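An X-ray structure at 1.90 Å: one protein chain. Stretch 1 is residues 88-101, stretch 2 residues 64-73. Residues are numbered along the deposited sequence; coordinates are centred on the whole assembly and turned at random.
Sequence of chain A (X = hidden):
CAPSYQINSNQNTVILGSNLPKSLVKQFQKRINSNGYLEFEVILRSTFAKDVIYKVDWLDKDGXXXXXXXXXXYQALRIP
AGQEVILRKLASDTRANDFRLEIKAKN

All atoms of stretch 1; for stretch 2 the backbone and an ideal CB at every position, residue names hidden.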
# COMPACT_ATOMS: atom_id res chain seq x y z
N ARG A 88 2.11 -0.60 6.75
CA ARG A 88 0.86 -1.05 7.34
C ARG A 88 -0.23 0.04 7.32
O ARG A 88 0.02 1.16 7.79
CB ARG A 88 1.17 -1.53 8.77
CG ARG A 88 -0.05 -2.16 9.47
CD ARG A 88 0.37 -3.18 10.58
NE ARG A 88 0.95 -2.56 11.77
CZ ARG A 88 2.25 -2.45 12.02
NH1 ARG A 88 3.16 -2.93 11.16
NH2 ARG A 88 2.64 -1.85 13.14
N LYS A 89 -1.40 -0.24 6.74
CA LYS A 89 -2.43 0.81 6.65
C LYS A 89 -3.75 0.29 7.09
O LYS A 89 -4.03 -0.87 6.92
CB LYS A 89 -2.63 1.31 5.19
CG LYS A 89 -1.38 1.91 4.56
CD LYS A 89 -0.80 3.01 5.34
CE LYS A 89 -1.27 4.39 5.10
NZ LYS A 89 -0.16 5.39 5.52
N LEU A 90 -4.60 1.17 7.59
CA LEU A 90 -5.83 0.73 8.18
C LEU A 90 -6.96 1.55 7.59
O LEU A 90 -6.91 2.77 7.59
CB LEU A 90 -5.71 0.98 9.69
CG LEU A 90 -6.99 0.93 10.56
CD1 LEU A 90 -7.52 -0.45 10.54
CD2 LEU A 90 -6.60 1.30 12.00
N ALA A 91 -7.99 0.89 7.10
CA ALA A 91 -9.11 1.67 6.54
C ALA A 91 -9.85 2.45 7.64
O ALA A 91 -9.84 2.03 8.79
CB ALA A 91 -10.04 0.74 5.89
N SER A 92 -10.55 3.52 7.24
CA SER A 92 -11.33 4.37 8.17
C SER A 92 -12.82 4.13 7.91
O SER A 92 -13.67 4.65 8.62
CB SER A 92 -10.97 5.87 8.04
OG SER A 92 -11.25 6.29 6.70
N ASP A 93 -13.15 3.20 7.00
CA ASP A 93 -14.53 2.98 6.67
C ASP A 93 -14.73 1.47 6.60
O ASP A 93 -13.91 0.78 5.98
CB ASP A 93 -14.86 3.67 5.33
CG ASP A 93 -16.36 3.68 5.01
OD1 ASP A 93 -16.92 2.62 4.81
OD2 ASP A 93 -16.96 4.77 5.02
N THR A 94 -15.82 0.95 7.21
CA THR A 94 -16.07 -0.48 7.20
C THR A 94 -16.41 -1.09 5.83
O THR A 94 -16.26 -2.26 5.67
CB THR A 94 -17.17 -0.93 8.24
OG1 THR A 94 -18.35 -0.19 7.98
CG2 THR A 94 -16.73 -0.73 9.68
N ARG A 95 -16.82 -0.29 4.85
CA ARG A 95 -17.09 -0.75 3.50
C ARG A 95 -15.84 -1.16 2.72
O ARG A 95 -15.94 -1.90 1.71
CB ARG A 95 -17.80 0.33 2.69
CG ARG A 95 -19.26 0.55 3.04
CD ARG A 95 -19.79 1.76 2.31
NE ARG A 95 -19.08 2.97 2.76
CZ ARG A 95 -18.95 4.08 2.03
NH1 ARG A 95 -19.52 4.18 0.82
NH2 ARG A 95 -18.28 5.11 2.51
N ALA A 96 -14.64 -0.77 3.20
CA ALA A 96 -13.38 -1.19 2.55
C ALA A 96 -13.17 -2.71 2.69
O ALA A 96 -13.13 -3.24 3.84
CB ALA A 96 -12.19 -0.38 3.15
N ASN A 97 -13.02 -3.41 1.58
CA ASN A 97 -12.75 -4.88 1.60
C ASN A 97 -11.50 -5.25 0.81
O ASN A 97 -11.07 -6.38 0.84
CB ASN A 97 -13.94 -5.69 1.00
CG ASN A 97 -15.21 -5.73 1.95
OD1 ASN A 97 -16.33 -5.96 1.46
ND2 ASN A 97 -15.04 -5.41 3.27
N ASP A 98 -10.95 -4.29 0.07
CA ASP A 98 -9.69 -4.51 -0.63
C ASP A 98 -9.00 -3.13 -0.79
O ASP A 98 -9.52 -2.11 -0.32
CB ASP A 98 -9.99 -5.19 -1.97
CG ASP A 98 -8.72 -5.84 -2.63
OD1 ASP A 98 -7.61 -5.87 -1.99
OD2 ASP A 98 -8.85 -6.24 -3.83
N PHE A 99 -7.85 -3.09 -1.44
CA PHE A 99 -7.10 -1.82 -1.56
C PHE A 99 -6.27 -1.86 -2.86
O PHE A 99 -6.09 -2.91 -3.44
CB PHE A 99 -6.15 -1.65 -0.35
CG PHE A 99 -4.94 -2.62 -0.38
CD1 PHE A 99 -5.08 -3.93 0.07
CD2 PHE A 99 -3.68 -2.21 -0.84
CE1 PHE A 99 -4.01 -4.85 0.08
CE2 PHE A 99 -2.55 -3.13 -0.82
CZ PHE A 99 -2.73 -4.45 -0.39
N ARG A 100 -5.81 -0.71 -3.29
CA ARG A 100 -4.85 -0.59 -4.39
C ARG A 100 -3.75 0.36 -3.91
O ARG A 100 -4.03 1.37 -3.31
CB ARG A 100 -5.51 -0.02 -5.61
CG ARG A 100 -4.68 -0.09 -6.87
CD ARG A 100 -5.52 0.33 -8.14
NE ARG A 100 -6.33 -0.85 -8.53
CZ ARG A 100 -7.66 -0.90 -8.59
NH1 ARG A 100 -8.40 0.18 -8.41
NH2 ARG A 100 -8.23 -2.06 -8.88
N LEU A 101 -2.49 -0.00 -4.17
CA LEU A 101 -1.37 0.76 -3.67
C LEU A 101 -0.49 1.17 -4.85
O LEU A 101 0.03 0.31 -5.53
CB LEU A 101 -0.57 -0.03 -2.63
CG LEU A 101 0.75 0.60 -2.14
CD1 LEU A 101 0.51 1.93 -1.37
CD2 LEU A 101 1.50 -0.36 -1.19
N UNK A 64 -14.92 -1.45 -6.46
CA UNK A 64 -15.02 -0.07 -6.86
C UNK A 64 -14.23 0.80 -5.86
O UNK A 64 -14.24 0.56 -4.64
CB UNK A 64 -16.49 0.36 -6.94
N UNK A 65 -13.59 1.83 -6.38
CA UNK A 65 -12.97 2.79 -5.50
C UNK A 65 -14.00 3.46 -4.57
O UNK A 65 -15.03 3.97 -5.02
CB UNK A 65 -12.23 3.84 -6.33
N UNK A 66 -13.72 3.42 -3.28
CA UNK A 66 -14.51 4.19 -2.35
C UNK A 66 -14.06 5.66 -2.46
O UNK A 66 -12.95 6.03 -2.03
CB UNK A 66 -14.36 3.65 -0.92
N UNK A 67 -14.93 6.49 -3.01
CA UNK A 67 -14.56 7.85 -3.32
C UNK A 67 -15.08 8.80 -2.31
O UNK A 67 -14.72 9.96 -2.37
CB UNK A 67 -15.06 8.25 -4.71
N UNK A 68 -15.93 8.34 -1.38
CA UNK A 68 -16.47 9.21 -0.34
C UNK A 68 -15.86 8.99 1.05
O UNK A 68 -16.46 9.38 2.02
CB UNK A 68 -17.98 9.01 -0.26
N UNK A 69 -14.63 8.47 1.14
CA UNK A 69 -13.94 8.23 2.44
C UNK A 69 -12.79 9.24 2.49
O UNK A 69 -12.44 9.76 1.47
CB UNK A 69 -13.43 6.79 2.58
N UNK A 70 -12.27 9.59 3.67
CA UNK A 70 -11.19 10.58 3.78
C UNK A 70 -9.96 9.93 3.15
O UNK A 70 -9.55 8.86 3.56
CB UNK A 70 -10.93 11.00 5.23
N UNK A 71 -9.42 10.52 2.10
CA UNK A 71 -8.20 9.92 1.59
C UNK A 71 -6.99 10.68 2.05
O UNK A 71 -7.01 11.90 2.23
CB UNK A 71 -8.23 9.85 0.06
N UNK A 72 -5.95 9.90 2.27
CA UNK A 72 -4.65 10.38 2.60
C UNK A 72 -3.92 10.82 1.30
O UNK A 72 -4.03 10.20 0.23
CB UNK A 72 -3.87 9.30 3.35
N UNK A 73 -3.18 11.90 1.41
CA UNK A 73 -2.42 12.44 0.27
C UNK A 73 -1.28 11.47 -0.07
O UNK A 73 -1.06 10.55 0.67
CB UNK A 73 -1.87 13.83 0.58

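Position 64 lies at the end of the segment, its CA-to-CB bond pointing away from stretch 1. Almost any side chain would be tolerated as far as this contact is concerned; the residue is Phe 64, and it takes no part.

At position 65 the CA-to-CB bond runs sideways, and the visible feature within reach of a short side chain is the outstretched guanidinium of Arg 100. An acid could pair with it, but a small aliphatic residue could simply rest beside it. The deposited residue is Val 65, whose CG2 lies 4.2 Å from Arg 100 NH1, at the edge of the guanidinium and near its plane.

Position 66 points toward the turn that runs from Asp 93 to Ala 96. Its ideal CB is 5.4 Å from Arg 95 NH2, and beyond it lie the methyl of Ala 96 and the flat guanidinium of Arg 95. A branched aliphatic side chain of moderate length suits this best, with methionine a plausible alternative. Leu 66 fills the place with chi1 m and chi2 t. Its CD1 meets Ala 96 CB at 4.0 Å, while CD2 sits over one face of the Arg 95 guanidinium, 3.6 Å from NH1. Such a face offers no hydrogen to an acceptor and so receives a methyl well.

Position 67 points away and could hold many polar residues; it is Arg 67, which makes no contact here.

At position 68 the CA-to-CB bond is sideways, yet the ideal CB is 4.8 Å from Arg 95 NH2, so a short acid, or a neutral acceptor such as asparagine, could turn back to the guanidinium. Asp 68, with chi1 p, does so: OD1 accepts from both Arg 95 NH2 and Arg 95 NH1 at 3.2 Å, near the guanidinium plane, forming a salt bridge. Asp 93 already binds the same arginine, with its OD2 2.9 Å from Arg 95 NH2, so one cation joins two carboxylates.

Position 69 points toward Asp 93, with its ideal CB 4.4 Å from Asp 93 CB. The room is limited, and a compact side chain such as valine, threonine or alanine would suit. Val 69 places CG1 3.6 Å from Asp 93 CB and 3.9 Å from Arg 95 NH2, packing against the carbon of a side chain whose carboxylate is engaged with Arg 95.

At position 70 the side chain leaves sideways, so its identity is loosely constrained, and the backbone makes the link. Leu 70 N donates to the oxygen of a water 3.0 Å away, and the same water oxygen is hydrogen-bonded to Ser 92 OG at 2.7 Å.

Position 71 points away, so many polar residues would serve; it is Asn 71, without contact.

Position 72 points toward Lys 89, but the gap calls for a long acceptor, glutamate or perhaps glutamine. Glu 72 extends with chi1 and chi2 both t, and OE2 receives a hydrogen bond from Lys 89 NZ at 2.9 Å, completing a salt bridge.

Position 73 is out of reach, so almost any residue would do; Asp 73 makes no contact across the stretches.

Stretch 2, residues 64-73: FVLRDVLNED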
# COMPACT_ATOMS: atom_id res chain seq x y z
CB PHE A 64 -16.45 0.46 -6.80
CG PHE A 64 -17.43 -0.25 -7.76
CD1 PHE A 64 -17.00 -0.72 -9.01
CD2 PHE A 64 -18.79 -0.36 -7.42
CE1 PHE A 64 -17.92 -1.33 -9.96
CE2 PHE A 64 -19.72 -1.02 -8.34
CZ PHE A 64 -19.27 -1.47 -9.60
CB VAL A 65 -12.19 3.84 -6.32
CG1 VAL A 65 -11.58 4.88 -5.40
CG2 VAL A 65 -11.09 3.13 -7.07
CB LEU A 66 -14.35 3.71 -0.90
CG LEU A 66 -14.99 2.39 -0.54
CD1 LEU A 66 -14.43 1.94 0.79
CD2 LEU A 66 -16.58 2.52 -0.51
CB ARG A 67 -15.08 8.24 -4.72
CG ARG A 67 -14.35 7.52 -5.86
CD ARG A 67 -14.93 7.73 -7.31
NE ARG A 67 -14.55 6.55 -8.12
CZ ARG A 67 -13.44 6.46 -8.84
NH1 ARG A 67 -12.58 7.47 -8.84
NH2 ARG A 67 -13.11 5.33 -9.46
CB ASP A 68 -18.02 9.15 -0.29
CG ASP A 68 -18.52 7.78 0.11
OD1 ASP A 68 -17.83 6.76 -0.20
OD2 ASP A 68 -19.58 7.70 0.78
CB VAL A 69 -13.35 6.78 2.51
CG1 VAL A 69 -14.44 5.74 2.44
CG2 VAL A 69 -12.31 6.57 1.35
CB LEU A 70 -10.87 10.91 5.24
CG LEU A 70 -11.62 12.04 5.93
CD1 LEU A 70 -11.11 12.30 7.36
CD2 LEU A 70 -11.61 13.34 5.12
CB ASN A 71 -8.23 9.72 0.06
CG ASN A 71 -9.31 8.73 -0.36
OD1 ASN A 71 -9.21 7.50 -0.09
ND2 ASN A 71 -10.38 9.26 -0.96
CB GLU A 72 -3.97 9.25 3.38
CG GLU A 72 -2.46 9.18 3.39
CD GLU A 72 -1.95 7.81 3.93
OE1 GLU A 72 -1.87 6.77 3.15
OE2 GLU A 72 -1.66 7.80 5.14
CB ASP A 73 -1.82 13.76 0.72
CG ASP A 73 -1.47 14.68 -0.43
OD1 ASP A 73 -1.41 14.29 -1.61
OD2 ASP A 73 -1.27 15.86 -0.13
O HOH W 1 -13.19 8.00 6.05
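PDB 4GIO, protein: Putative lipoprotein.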